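Local structure of aminopeptidase N (5DLL) at residues A[351-356]-A[396-401]; A[359-364]-A[568-573]; A[843-848]-A[859-864]; A[803-808]-A[824-829]. The protein is a zinc-dependent M1-family aminopeptidase that releases N-terminal amino acids from peptides, probably in the breakdown of intracellular peptides. All coordinates share one frame; numbering follows the deposited sequence.

Contact 1: A[351-356]-A[396-401]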
loop_
_atom_site.group_PDB
_atom_site.type_symbol
_atom_site.label_atom_id
_atom_site.label_comp_id
_atom_site.label_asym_id
_atom_site.label_seq_id
_atom_site.Cartn_x
_atom_site.Cartn_y
_atom_site.Cartn_z
ATOM N N VAL A 351 4.294 -0.768 -15.568
ATOM C CA VAL A 351 3.663 0.376 -14.911
ATOM C C VAL A 351 3.543 0.126 -13.408
ATOM O O VAL A 351 3.931 0.972 -12.596
ATOM C CB VAL A 351 2.265 0.671 -15.499
ATOM C CG1 VAL A 351 1.561 1.778 -14.718
ATOM C CG2 VAL A 351 2.381 1.050 -16.969
ATOM N N LYS A 352 3.009 -1.037 -13.042
ATOM C CA LYS A 352 2.925 -1.419 -11.639
ATOM C C LYS A 352 4.296 -1.322 -10.991
ATOM O O LYS A 352 4.419 -0.857 -9.862
ATOM C CB LYS A 352 2.385 -2.843 -11.479
ATOM C CG LYS A 352 2.316 -3.335 -10.035
ATOM C CD LYS A 352 1.593 -2.349 -9.122
ATOM C CE LYS A 352 1.331 -2.939 -7.745
ATOM N NZ LYS A 352 0.928 -1.893 -6.761
ATOM N N ARG A 353 5.318 -1.756 -11.720
ATOM C CA ARG A 353 6.681 -1.754 -11.215
ATOM C C ARG A 353 7.253 -0.342 -11.084
ATOM O O ARG A 353 8.031 -0.075 -10.167
ATOM C CB ARG A 353 7.582 -2.619 -12.104
ATOM C CG ARG A 353 8.986 -2.847 -11.565
ATOM C CD ARG A 353 8.976 -3.321 -10.119
ATOM N NE ARG A 353 10.323 -3.429 -9.567
ATOM C CZ ARG A 353 10.618 -3.388 -8.268
ATOM N NH1 ARG A 353 9.663 -3.224 -7.356
ATOM N NH2 ARG A 353 11.886 -3.499 -7.880
ATOM N N ILE A 354 6.877 0.560 -11.988
ATOM C CA ILE A 354 7.254 1.972 -11.846
ATOM C C ILE A 354 6.594 2.570 -10.597
ATOM O O ILE A 354 7.266 3.206 -9.788
ATOM C CB ILE A 354 6.909 2.797 -13.110
ATOM C CG1 ILE A 354 7.853 2.420 -14.259
ATOM C CG2 ILE A 354 7.017 4.295 -12.837
ATOM C CD1 ILE A 354 7.357 2.832 -15.629
ATOM N N ASP A 355 5.291 2.342 -10.440
ATOM C CA ASP A 355 4.539 2.846 -9.282
ATOM C C ASP A 355 5.113 2.388 -7.942
ATOM O O ASP A 355 5.133 3.160 -6.984
ATOM C CB ASP A 355 3.065 2.424 -9.360
ATOM C CG ASP A 355 2.320 3.078 -10.518
ATOM O OD1 ASP A 355 2.842 4.052 -11.108
ATOM O OD2 ASP A 355 1.206 2.612 -10.839
ATOM N N ASP A 356 5.570 1.138 -7.875
ATOM C CA ASP A 356 6.150 0.586 -6.642
ATOM C C ASP A 356 7.534 1.167 -6.356
ATOM O O ASP A 356 7.893 1.376 -5.198
ATOM C CB ASP A 356 6.236 -0.946 -6.703
ATOM C CG ASP A 356 4.865 -1.620 -6.801
ATOM O OD1 ASP A 356 3.847 -1.003 -6.412
ATOM O OD2 ASP A 356 4.809 -2.778 -7.270
ATOM N N GLY A 396 10.155 -4.159 2.629
ATOM C CA GLY A 396 10.021 -5.577 2.967
ATOM C C GLY A 396 9.765 -6.441 1.742
ATOM O O GLY A 396 10.392 -7.485 1.575
ATOM N N ALA A 397 8.842 -5.999 0.889
ATOM C CA ALA A 397 8.536 -6.685 -0.373
ATOM C C ALA A 397 9.722 -6.676 -1.349
ATOM O O ALA A 397 9.982 -7.677 -2.021
ATOM C CB ALA A 397 7.316 -6.061 -1.031
ATOM N N GLU A 398 10.430 -5.546 -1.422
ATOM C CA GLU A 398 11.642 -5.429 -2.245
ATOM C C GLU A 398 12.670 -6.487 -1.879
ATOM O O GLU A 398 13.341 -7.026 -2.758
ATOM C CB GLU A 398 12.291 -4.044 -2.099
ATOM C CG GLU A 398 11.502 -2.901 -2.719
ATOM C CD GLU A 398 11.408 -2.996 -4.230
ATOM O OE1 GLU A 398 12.469 -2.953 -4.902
ATOM O OE2 GLU A 398 10.270 -3.109 -4.742
ATOM N N ILE A 399 12.796 -6.779 -0.587
ATOM C CA ILE A 399 13.743 -7.794 -0.120
ATOM C C ILE A 399 13.310 -9.190 -0.574
ATOM O O ILE A 399 14.146 -10.014 -0.959
ATOM C CB ILE A 399 13.910 -7.766 1.418
ATOM C CG1 ILE A 399 14.494 -6.423 1.877
ATOM C CG2 ILE A 399 14.804 -8.904 1.893
ATOM C CD1 ILE A 399 15.872 -6.096 1.342
ATOM N N ILE A 400 12.005 -9.445 -0.534
ATOM C CA ILE A 400 11.450 -10.706 -1.019
ATOM C C ILE A 400 11.592 -10.811 -2.538
ATOM O O ILE A 400 11.870 -11.888 -3.069
ATOM C CB ILE A 400 9.987 -10.856 -0.564
ATOM C CG1 ILE A 400 9.969 -11.231 0.922
ATOM C CG2 ILE A 400 9.251 -11.912 -1.377
ATOM C CD1 ILE A 400 8.872 -10.567 1.715
ATOM N N ARG A 401 11.415 -9.685 -3.221
ATOM C CA ARG A 401 11.622 -9.598 -4.663
ATOM C C ARG A 401 13.080 -9.846 -5.055
ATOM O O ARG A 401 13.353 -10.434 -6.098
ATOM C CB ARG A 401 11.167 -8.226 -5.171
ATOM C CG ARG A 401 11.345 -8.019 -6.664
ATOM C CD ARG A 401 10.759 -6.689 -7.108
ATOM N NE ARG A 401 9.305 -6.666 -6.973
ATOM C CZ ARG A 401 8.454 -7.268 -7.798
ATOM N NH1 ARG A 401 8.888 -7.971 -8.840
ATOM N NH2 ARG A 401 7.153 -7.179 -7.577
#

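Contact 2: A[359-364]-A[568-573]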
loop_
_atom_site.group_PDB
_atom_site.type_symbol
_atom_site.label_atom_id
_atom_site.label_comp_id
_atom_site.label_asym_id
_atom_site.label_seq_id
_atom_site.Cartn_x
_atom_site.Cartn_y
_atom_site.Cartn_z
ATOM N N ILE A 359 7.476 4.836 -4.958
ATOM C CA ILE A 359 7.284 4.821 -3.497
ATOM C C ILE A 359 8.605 4.643 -2.750
ATOM O O ILE A 359 8.846 5.323 -1.753
ATOM C CB ILE A 359 6.281 3.718 -3.065
ATOM C CG1 ILE A 359 4.845 4.191 -3.313
ATOM C CG2 ILE A 359 6.453 3.340 -1.599
ATOM C CD1 ILE A 359 3.792 3.120 -3.105
ATOM N N ILE A 360 9.449 3.735 -3.230
ATOM C CA ILE A 360 10.748 3.491 -2.600
ATOM C C ILE A 360 11.672 4.702 -2.724
ATOM O O ILE A 360 12.347 5.068 -1.766
ATOM C CB ILE A 360 11.449 2.246 -3.179
ATOM C CG1 ILE A 360 10.609 0.989 -2.929
ATOM C CG2 ILE A 360 12.840 2.077 -2.574
ATOM C CD1 ILE A 360 10.278 0.732 -1.472
ATOM N N ARG A 361 11.699 5.326 -3.894
ATOM C CA ARG A 361 12.537 6.510 -4.104
ATOM C C ARG A 361 11.994 7.753 -3.413
ATOM O O ARG A 361 12.766 8.604 -2.980
ATOM C CB ARG A 361 12.702 6.784 -5.593
ATOM C CG ARG A 361 13.565 5.752 -6.286
ATOM C CD ARG A 361 13.587 5.993 -7.778
ATOM N NE ARG A 361 14.561 5.141 -8.443
ATOM C CZ ARG A 361 14.661 5.005 -9.761
ATOM N NH1 ARG A 361 13.843 5.667 -10.573
ATOM N NH2 ARG A 361 15.583 4.198 -10.267
ATOM N N SER A 362 10.670 7.859 -3.323
ATOM C CA SER A 362 10.035 8.970 -2.616
ATOM C C SER A 362 10.039 8.737 -1.102
ATOM O O SER A 362 10.903 9.256 -0.399
ATOM C CB SER A 362 8.609 9.196 -3.134
ATOM O OG SER A 362 8.009 10.309 -2.503
ATOM N N ALA A 363 9.106 7.923 -0.613
ATOM C CA ALA A 363 8.827 7.823 0.824
ATOM C C ALA A 363 9.853 7.002 1.599
ATOM O O ALA A 363 10.301 7.418 2.668
ATOM C CB ALA A 363 7.438 7.244 1.041
ATOM N N GLN A 364 10.217 5.839 1.068
ATOM C CA GLN A 364 11.079 4.906 1.794
ATOM C C GLN A 364 12.482 5.477 1.959
ATOM O O GLN A 364 13.028 5.485 3.063
ATOM C CB GLN A 364 11.131 3.551 1.084
ATOM C CG GLN A 364 11.525 2.382 1.976
ATOM C CD GLN A 364 13.003 2.366 2.322
ATOM O OE1 GLN A 364 13.860 2.560 1.459
ATOM N NE2 GLN A 364 13.308 2.133 3.593
ATOM N N ARG A 568 14.442 1.805 -19.796
ATOM C CA ARG A 568 14.099 2.751 -20.859
ATOM C C ARG A 568 13.387 3.972 -20.279
ATOM O O ARG A 568 13.773 5.106 -20.549
ATOM C CB ARG A 568 13.233 2.085 -21.934
ATOM C CG ARG A 568 13.968 1.037 -22.759
ATOM C CD ARG A 568 13.064 0.376 -23.790
ATOM N NE ARG A 568 12.893 1.194 -24.993
ATOM C CZ ARG A 568 12.395 0.759 -26.152
ATOM N NH1 ARG A 568 12.010 -0.506 -26.300
ATOM N NH2 ARG A 568 12.284 1.595 -27.177
ATOM N N TRP A 569 12.354 3.728 -19.480
ATOM C CA TRP A 569 11.674 4.791 -18.729
ATOM C C TRP A 569 12.652 5.504 -17.784
ATOM O O TRP A 569 12.700 6.731 -17.743
ATOM C CB TRP A 569 10.478 4.211 -17.951
ATOM C CG TRP A 569 9.919 5.094 -16.869
ATOM C CD1 TRP A 569 8.909 6.006 -16.988
ATOM C CD2 TRP A 569 10.323 5.123 -15.493
ATOM N NE1 TRP A 569 8.670 6.611 -15.775
ATOM C CE2 TRP A 569 9.524 6.085 -14.841
ATOM C CE3 TRP A 569 11.289 4.433 -14.750
ATOM C CZ2 TRP A 569 9.664 6.377 -13.485
ATOM C CZ3 TRP A 569 11.427 4.722 -13.405
ATOM C CH2 TRP A 569 10.621 5.685 -12.785
ATOM N N ASP A 570 13.444 4.733 -17.048
ATOM C CA ASP A 570 14.329 5.296 -16.026
ATOM C C ASP A 570 15.367 6.232 -16.632
ATOM O O ASP A 570 15.629 7.307 -16.093
ATOM C CB ASP A 570 15.032 4.178 -15.247
ATOM C CG ASP A 570 15.624 4.661 -13.934
ATOM O OD1 ASP A 570 14.933 5.400 -13.204
ATOM O OD2 ASP A 570 16.778 4.289 -13.623
ATOM N N SER A 571 15.952 5.814 -17.752
ATOM C CA SER A 571 16.963 6.609 -18.449
ATOM C C SER A 571 16.366 7.843 -19.128
ATOM O O SER A 571 17.026 8.873 -19.224
ATOM C CB SER A 571 17.694 5.752 -19.485
ATOM O OG SER A 571 18.357 4.667 -18.864
ATOM N N LEU A 572 15.126 7.733 -19.601
ATOM C CA LEU A 572 14.443 8.858 -20.240
ATOM C C LEU A 572 14.037 9.923 -19.213
ATOM O O LEU A 572 14.153 11.123 -19.473
ATOM C CB LEU A 572 13.214 8.367 -21.012
ATOM C CG LEU A 572 12.541 9.360 -21.970
ATOM C CD1 LEU A 572 13.518 9.899 -23.006
ATOM C CD2 LEU A 572 11.348 8.709 -22.654
ATOM N N GLN A 573 13.570 9.481 -18.048
ATOM C CA GLN A 573 13.211 10.398 -16.965
ATOM C C GLN A 573 14.468 11.071 -16.394
ATOM O O GLN A 573 14.405 12.197 -15.908
ATOM C CB GLN A 573 12.439 9.664 -15.856
ATOM C CG GLN A 573 11.133 9.009 -16.305
ATOM C CD GLN A 573 9.939 9.957 -16.344
ATOM O OE1 GLN A 573 9.395 10.339 -15.304
ATOM N NE2 GLN A 573 9.505 10.311 -17.552
#

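Contact 3: A[843-848]-A[859-864]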
loop_
_atom_site.group_PDB
_atom_site.type_symbol
_atom_site.label_atom_id
_atom_site.label_comp_id
_atom_site.label_asym_id
_atom_site.label_seq_id
_atom_site.Cartn_x
_atom_site.Cartn_y
_atom_site.Cartn_z
ATOM N N ASN A 843 6.597 31.026 9.658
ATOM C CA ASN A 843 5.595 32.001 10.094
ATOM C C ASN A 843 4.229 31.346 10.258
ATOM O O ASN A 843 3.555 31.547 11.266
ATOM C CB ASN A 843 5.463 33.148 9.090
ATOM C CG ASN A 843 6.684 34.044 9.048
ATOM O OD1 ASN A 843 7.604 33.900 9.845
ATOM N ND2 ASN A 843 6.697 34.975 8.102
ATOM N N ALA A 844 3.838 30.557 9.261
ATOM C CA ALA A 844 2.563 29.839 9.279
ATOM C C ALA A 844 2.500 28.782 10.379
ATOM O O ALA A 844 1.460 28.611 11.003
ATOM C CB ALA A 844 2.284 29.207 7.917
ATOM N N LEU A 845 3.599 28.067 10.601
ATOM C CA LEU A 845 3.672 27.118 11.714
ATOM C C LEU A 845 3.592 27.839 13.063
ATOM O O LEU A 845 2.883 27.398 13.962
ATOM C CB LEU A 845 4.953 26.280 11.640
ATOM C CG LEU A 845 5.002 25.227 10.529
ATOM C CD1 LEU A 845 6.360 24.541 10.512
ATOM C CD2 LEU A 845 3.885 24.203 10.685
ATOM N N GLU A 846 4.315 28.948 13.196
ATOM C CA GLU A 846 4.291 29.743 14.430
ATOM C C GLU A 846 2.932 30.420 14.654
ATOM O O GLU A 846 2.544 30.660 15.793
ATOM C CB GLU A 846 5.431 30.775 14.442
ATOM C CG GLU A 846 6.777 30.193 14.864
ATOM C CD GLU A 846 7.968 31.037 14.436
ATOM O OE1 GLU A 846 7.784 32.224 14.086
ATOM O OE2 GLU A 846 9.102 30.511 14.451
ATOM N N LYS A 847 2.218 30.718 13.571
ATOM C CA LYS A 847 0.867 31.269 13.657
ATOM C C LYS A 847 -0.112 30.230 14.205
ATOM O O LYS A 847 -1.005 30.558 14.985
ATOM C CB LYS A 847 0.409 31.765 12.281
ATOM C CG LYS A 847 -0.788 32.704 12.293
ATOM C CD LYS A 847 -2.082 31.969 11.999
ATOM C CE LYS A 847 -3.273 32.916 12.001
ATOM N NZ LYS A 847 -3.198 33.928 10.914
ATOM N N ILE A 848 0.065 28.979 13.798
ATOM C CA ILE A 848 -0.735 27.866 14.316
ATOM C C ILE A 848 -0.443 27.655 15.811
ATOM O O ILE A 848 -1.360 27.556 16.626
ATOM C CB ILE A 848 -0.461 26.565 13.511
ATOM C CG1 ILE A 848 -1.003 26.696 12.079
ATOM C CG2 ILE A 848 -1.077 25.345 14.191
ATOM C CD1 ILE A 848 -0.351 25.765 11.076
ATOM N N GLU A 859 1.703 20.146 19.642
ATOM C CA GLU A 859 2.886 19.295 19.834
ATOM C C GLU A 859 3.634 19.072 18.522
ATOM O O GLU A 859 4.843 19.285 18.439
ATOM C CB GLU A 859 2.484 17.932 20.419
ATOM C CG GLU A 859 1.768 17.990 21.765
ATOM C CD GLU A 859 2.656 17.659 22.948
ATOM O OE1 GLU A 859 2.821 18.532 23.827
ATOM O OE2 GLU A 859 3.178 16.524 23.004
ATOM N N ILE A 860 2.901 18.649 17.497
ATOM C CA ILE A 860 3.491 18.324 16.199
ATOM C C ILE A 860 4.127 19.561 15.556
ATOM O O ILE A 860 5.282 19.519 15.131
ATOM C CB ILE A 860 2.443 17.681 15.256
ATOM C CG1 ILE A 860 2.041 16.302 15.794
ATOM C CG2 ILE A 860 2.993 17.535 13.843
ATOM C CD1 ILE A 860 0.796 15.720 15.158
ATOM N N VAL A 861 3.374 20.657 15.499
ATOM C CA VAL A 861 3.874 21.918 14.941
ATOM C C VAL A 861 5.123 22.399 15.679
ATOM O O VAL A 861 6.095 22.823 15.058
ATOM C CB VAL A 861 2.780 23.009 14.963
ATOM C CG1 VAL A 861 3.370 24.396 14.772
ATOM C CG2 VAL A 861 1.747 22.730 13.884
ATOM N N SER A 862 5.092 22.331 17.005
ATOM C CA SER A 862 6.252 22.692 17.816
ATOM C C SER A 862 7.463 21.847 17.432
ATOM O O SER A 862 8.572 22.367 17.302
ATOM C CB SER A 862 5.943 22.522 19.307
ATOM O OG SER A 862 4.944 23.436 19.730
ATOM N N LYS A 863 7.233 20.552 17.232
ATOM C CA LYS A 863 8.305 19.594 16.956
ATOM C C LYS A 863 9.064 19.879 15.650
ATOM O O LYS A 863 10.292 19.786 15.620
ATOM C CB LYS A 863 7.758 18.163 16.943
ATOM C CG LYS A 863 8.815 17.109 17.215
ATOM C CD LYS A 863 8.307 15.716 16.894
ATOM C CE LYS A 863 9.404 14.683 17.082
ATOM N NZ LYS A 863 8.996 13.360 16.539
ATOM N N SER A 864 8.345 20.225 14.581
ATOM C CA SER A 864 8.995 20.557 13.302
ATOM C C SER A 864 9.640 21.947 13.314
ATOM O O SER A 864 10.569 22.190 12.554
ATOM C CB SER A 864 8.027 20.441 12.118
ATOM O OG SER A 864 7.369 21.666 11.860
#

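Contact 4: A[803-808]-A[824-829]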
loop_
_atom_site.group_PDB
_atom_site.type_symbol
_atom_site.label_atom_id
_atom_site.label_comp_id
_atom_site.label_asym_id
_atom_site.label_seq_id
_atom_site.Cartn_x
_atom_site.Cartn_y
_atom_site.Cartn_z
ATOM N N ALA A 803 -0.458 30.835 4.070
ATOM C CA ALA A 803 -1.371 31.518 4.987
ATOM C C ALA A 803 -2.762 30.880 4.977
ATOM O O ALA A 803 -3.389 30.728 6.025
ATOM C CB ALA A 803 -1.462 32.998 4.642
ATOM N N PHE A 804 -3.242 30.512 3.797
ATOM C CA PHE A 804 -4.492 29.765 3.685
ATOM C C PHE A 804 -4.401 28.407 4.386
ATOM O O PHE A 804 -5.396 27.923 4.931
ATOM C CB PHE A 804 -4.886 29.575 2.216
ATOM C CG PHE A 804 -6.004 28.589 2.012
ATOM C CD1 PHE A 804 -7.314 28.931 2.320
ATOM C CD2 PHE A 804 -5.745 27.312 1.522
ATOM C CE1 PHE A 804 -8.347 28.023 2.140
ATOM C CE2 PHE A 804 -6.773 26.401 1.338
ATOM C CZ PHE A 804 -8.076 26.756 1.647
ATOM N N MET A 805 -3.216 27.800 4.371
ATOM C CA MET A 805 -3.011 26.513 5.027
ATOM C C MET A 805 -3.013 26.626 6.559
ATOM O O MET A 805 -3.583 25.771 7.236
ATOM C CB MET A 805 -1.719 25.851 4.534
ATOM C CG MET A 805 -1.598 24.367 4.876
ATOM S SD MET A 805 -2.939 23.309 4.269
ATOM C CE MET A 805 -2.612 23.263 2.509
ATOM N N ALA A 806 -2.387 27.670 7.104
ATOM C CA ALA A 806 -2.402 27.911 8.560
ATOM C C ALA A 806 -3.824 28.160 9.072
ATOM O O ALA A 806 -4.209 27.649 10.129
ATOM C CB ALA A 806 -1.500 29.083 8.929
ATOM N N ASP A 807 -4.591 28.944 8.315
ATOM C CA ASP A 807 -5.972 29.260 8.664
ATOM C C ASP A 807 -6.823 28.001 8.711
ATOM O O ASP A 807 -7.506 27.743 9.697
ATOM C CB ASP A 807 -6.578 30.238 7.650
ATOM C CG ASP A 807 -5.922 31.611 7.683
ATOM O OD1 ASP A 807 -5.197 31.929 8.652
ATOM O OD2 ASP A 807 -6.141 32.377 6.724
ATOM N N THR A 808 -6.772 27.218 7.643
ATOM C CA THR A 808 -7.599 26.020 7.545
ATOM C C THR A 808 -7.268 25.009 8.642
ATOM O O THR A 808 -8.167 24.386 9.200
ATOM C CB THR A 808 -7.469 25.362 6.160
ATOM O OG1 THR A 808 -6.094 25.353 5.774
ATOM C CG2 THR A 808 -8.270 26.137 5.121
ATOM N N ALA A 824 -1.428 19.913 8.391
ATOM C CA ALA A 824 -0.290 20.696 8.857
ATOM C C ALA A 824 1.038 20.187 8.298
ATOM O O ALA A 824 1.967 20.980 8.132
ATOM C CB ALA A 824 -0.253 20.730 10.379
ATOM N N ARG A 825 1.130 18.888 7.997
ATOM C CA ARG A 825 2.339 18.319 7.367
ATOM C C ARG A 825 2.723 19.073 6.090
ATOM O O ARG A 825 3.890 19.079 5.700
ATOM C CB ARG A 825 2.177 16.826 7.043
ATOM C CG ARG A 825 1.975 15.915 8.250
ATOM C CD ARG A 825 2.527 14.514 8.000
ATOM N NE ARG A 825 1.799 13.485 8.751
ATOM C CZ ARG A 825 0.983 12.564 8.228
ATOM N NH1 ARG A 825 0.759 12.487 6.915
ATOM N NH2 ARG A 825 0.381 11.693 9.032
ATOM N N ASN A 826 1.735 19.701 5.450
ATOM C CA ASN A 826 1.961 20.561 4.282
ATOM C C ASN A 826 2.933 21.719 4.516
ATOM O O ASN A 826 3.491 22.258 3.558
ATOM C CB ASN A 826 0.628 21.140 3.780
ATOM C CG ASN A 826 -0.210 20.123 3.019
ATOM O OD1 ASN A 826 0.239 19.546 2.029
ATOM N ND2 ASN A 826 -1.438 19.918 3.467
ATOM N N LEU A 827 3.112 22.112 5.775
ATOM C CA LEU A 827 3.966 23.247 6.140
ATOM C C LEU A 827 5.294 22.835 6.777
ATOM O O LEU A 827 6.158 23.682 6.990
ATOM C CB LEU A 827 3.207 24.162 7.110
ATOM C CG LEU A 827 2.022 24.920 6.506
ATOM C CD1 LEU A 827 1.075 25.388 7.598
ATOM C CD2 LEU A 827 2.497 26.096 5.660
ATOM N N MET A 828 5.468 21.541 7.050
ATOM C CA MET A 828 6.572 21.060 7.887
ATOM C C MET A 828 7.830 20.659 7.104
ATOM O O MET A 828 8.790 20.164 7.694
ATOM C CB MET A 828 6.090 19.889 8.754
ATOM C CG MET A 828 4.759 20.165 9.450
ATOM S SD MET A 828 4.262 19.032 10.769
ATOM C CE MET A 828 4.868 17.454 10.166
ATOM N N SER A 829 7.833 20.888 5.789
ATOM C CA SER A 829 9.003 20.611 4.942
ATOM C C SER A 829 9.968 21.803 4.806
ATOM O O SER A 829 10.974 21.708 4.111
ATOM C CB SER A 829 8.543 20.178 3.550
ATOM O OG SER A 829 7.735 19.024 3.630
#

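Contact 1: A[351-356]-A[396-401]
NH2 of R353 serves several acceptors at once: OE1 of E398 at 3.1 Å, the backbone O of D539 and, weakly, the backbone O of F540. Its neighbour NH1 makes the shorter bond, R353 NH1 to E398 OE2 at 2.7 Å, which is almost straight (N-H...O angle 178°). The motif is therefore a bidentate, end-on arginine-carboxylate salt bridge, joining helices 349-369 and 390-423 of the peptidase M1 domain. Both oxygens accept on their syn lone pairs, and the guanidinium and carboxylate planes differ by 11°, so the two flat groups meet edge to edge in nearly one plane. Two parallel bonds of this kind fix the rotation of both groups. The two side chains reach each other from opposite directions, R353 with CG trans to the backbone N (chi1 -172°) and a bend at chi2, E398 bent at chi2 as well.

A second arginine lies over this bridge. R401 runs past R353 in the opposite direction, its CD above one face of the guanidinium and 3.5 Å from R353 CZ. NE of R401 and NH1 of R353 are both donors and do not bond. The charge of R401 is instead met by E341 on helix 328-346, while E398 would probably offset that of R353. The side chain of R401 is about 12 Å from the side chain of the zinc ligand H309. Within 351-356, K352 NZ and D356 OD1 form an i to i+4 salt bridge of 3.1 Å, D356 OD1 using its syn lone pair.

Contact 2: A[359-364]-A[568-573]
An interdomain salt bridge ties helix 349-369 of the peptidase M1 domain to helix 565-581, near the start of the C-terminal region of ARM-type helical repeats. R361 and D570 form it. The backbones stand well apart here, R361 CA to D570 CA being 12.1 Å, and the gap is spanned mainly by the arginine, whose chain is extended from CG to NE. At its end NH1 donates to D570 OD1 at 2.9 Å with an N-H...O angle of 153°; NH2 adds a weak bond to that same oxygen at 3.2 Å. OD1 lies close to the guanidinium plane, but NH1 meets it on the syn side and tilted out of the carboxylate plane, the two planes being 30° apart. This is a fork on one oxygen, not a two-oxygen grip.

W569 flanks the bridge: its CZ3 comes within 3.8 Å of R361 NH1, with the ring and guanidinium planes 11° apart. The indole also touches I354 and R358 of helix 349-369, and Q573 CG lies over one of its faces. The link between the domains is thus one sound hydrogen bond reinforced by charge, with a weak second donor to the same oxygen, and probably holds the carboxylate less rigidly than a two-oxygen grip would.

Contact 3: A[843-848]-A[859-864]
Helices 843-848 and 859-864 run roughly antiparallel, their axes 9.4 Å apart at closest approach with a crossing angle of -145°, and they come nearest at L845 and V861, whose CA atoms are 6.1 Å apart. V861 is the central side chain. Its CG1, trans to the backbone N at chi1 164°, lies against the backbone of L845 and 4.0 Å from L845 CB. The other branch, V861 CG2, meets I848 CG2 at 3.9 Å and L845 CD2 at 4.1 Å. I848 and V861 touch methyl to methyl, their side chains nearly perpendicular. Together these helices, 835-849 and 855-866, form an antiparallel helical hairpin that closes the C-terminal end of the chain, in the region of ARM-type repeats. No hydrogen bond joins the two segments.

One turn beyond V861, S864 continues the interface with its OG beside L845 CD1. Its backbone O accepts a hydrogen bond from W830 NE1, in the loop that precedes helix 835-849. L845 also touches the side chains of W830 and L827, while I848 reaches V809 of helix 800-815 and V857 of the opposing helix.

Contact 4: A[803-808]-A[824-829]
M805 is the first residue of helix segment 803-808 to meet the turn at 824-829, and it does so with most of its side chain. Its CG lies 3.9 Å from L827 CD1 and 4.0 Å from L827 CG, the two side chains lying alongside and running in opposing senses. Farther out the methionine folds back at chi2 (57°) and chi3 (72°), which brings its tip against N826, the two side chains roughly perpendicular: M805 CE is 3.7 Å and M805 SD 3.8 Å from N826 ND2. A806 follows, its backbone N 4.2 Å from L827 CD1 and its methyl in contact with A844 of helix 835-849.

The loop lies between helix 817-824 and helix 835-849 in the ARM-type helical region. L827 touches M805 of helix 800-815 and also A844, L845 and I848 of helix 835-849. Y794 touches both M805 and L827, and its OH hydrogen-bonds to N826 O. With no hydrogen bond between the segments, the methionine CG and the leucine methyl meet by van der Waals contact, while SD and CE lie beside the N826 amide, whose ND2 is bound to M823 O and not to the methionine.

Contacts 1 and 2 sit together, their centres 11 Å apart, and their segments alternate along the chain. They touch through I354 on W569 and E398 on I360. Both use helix 349-369, which is thereby attached twice: contact 1 joins it to helix 390-423 within the peptidase domain, and contact 2 to helix 565-581 of the C-terminal helical region. Contacts 3 and 4 make a second cluster, 9 Å between centres, wholly within that region; contact 4 comes first in sequence, and I860 packs on M828. Centres of the two clusters are 28 to 35 Å apart, without touching. Contact 2 alone of the four thus bridges the two domains, while contacts 3 and 4 pack the C-terminal helices together.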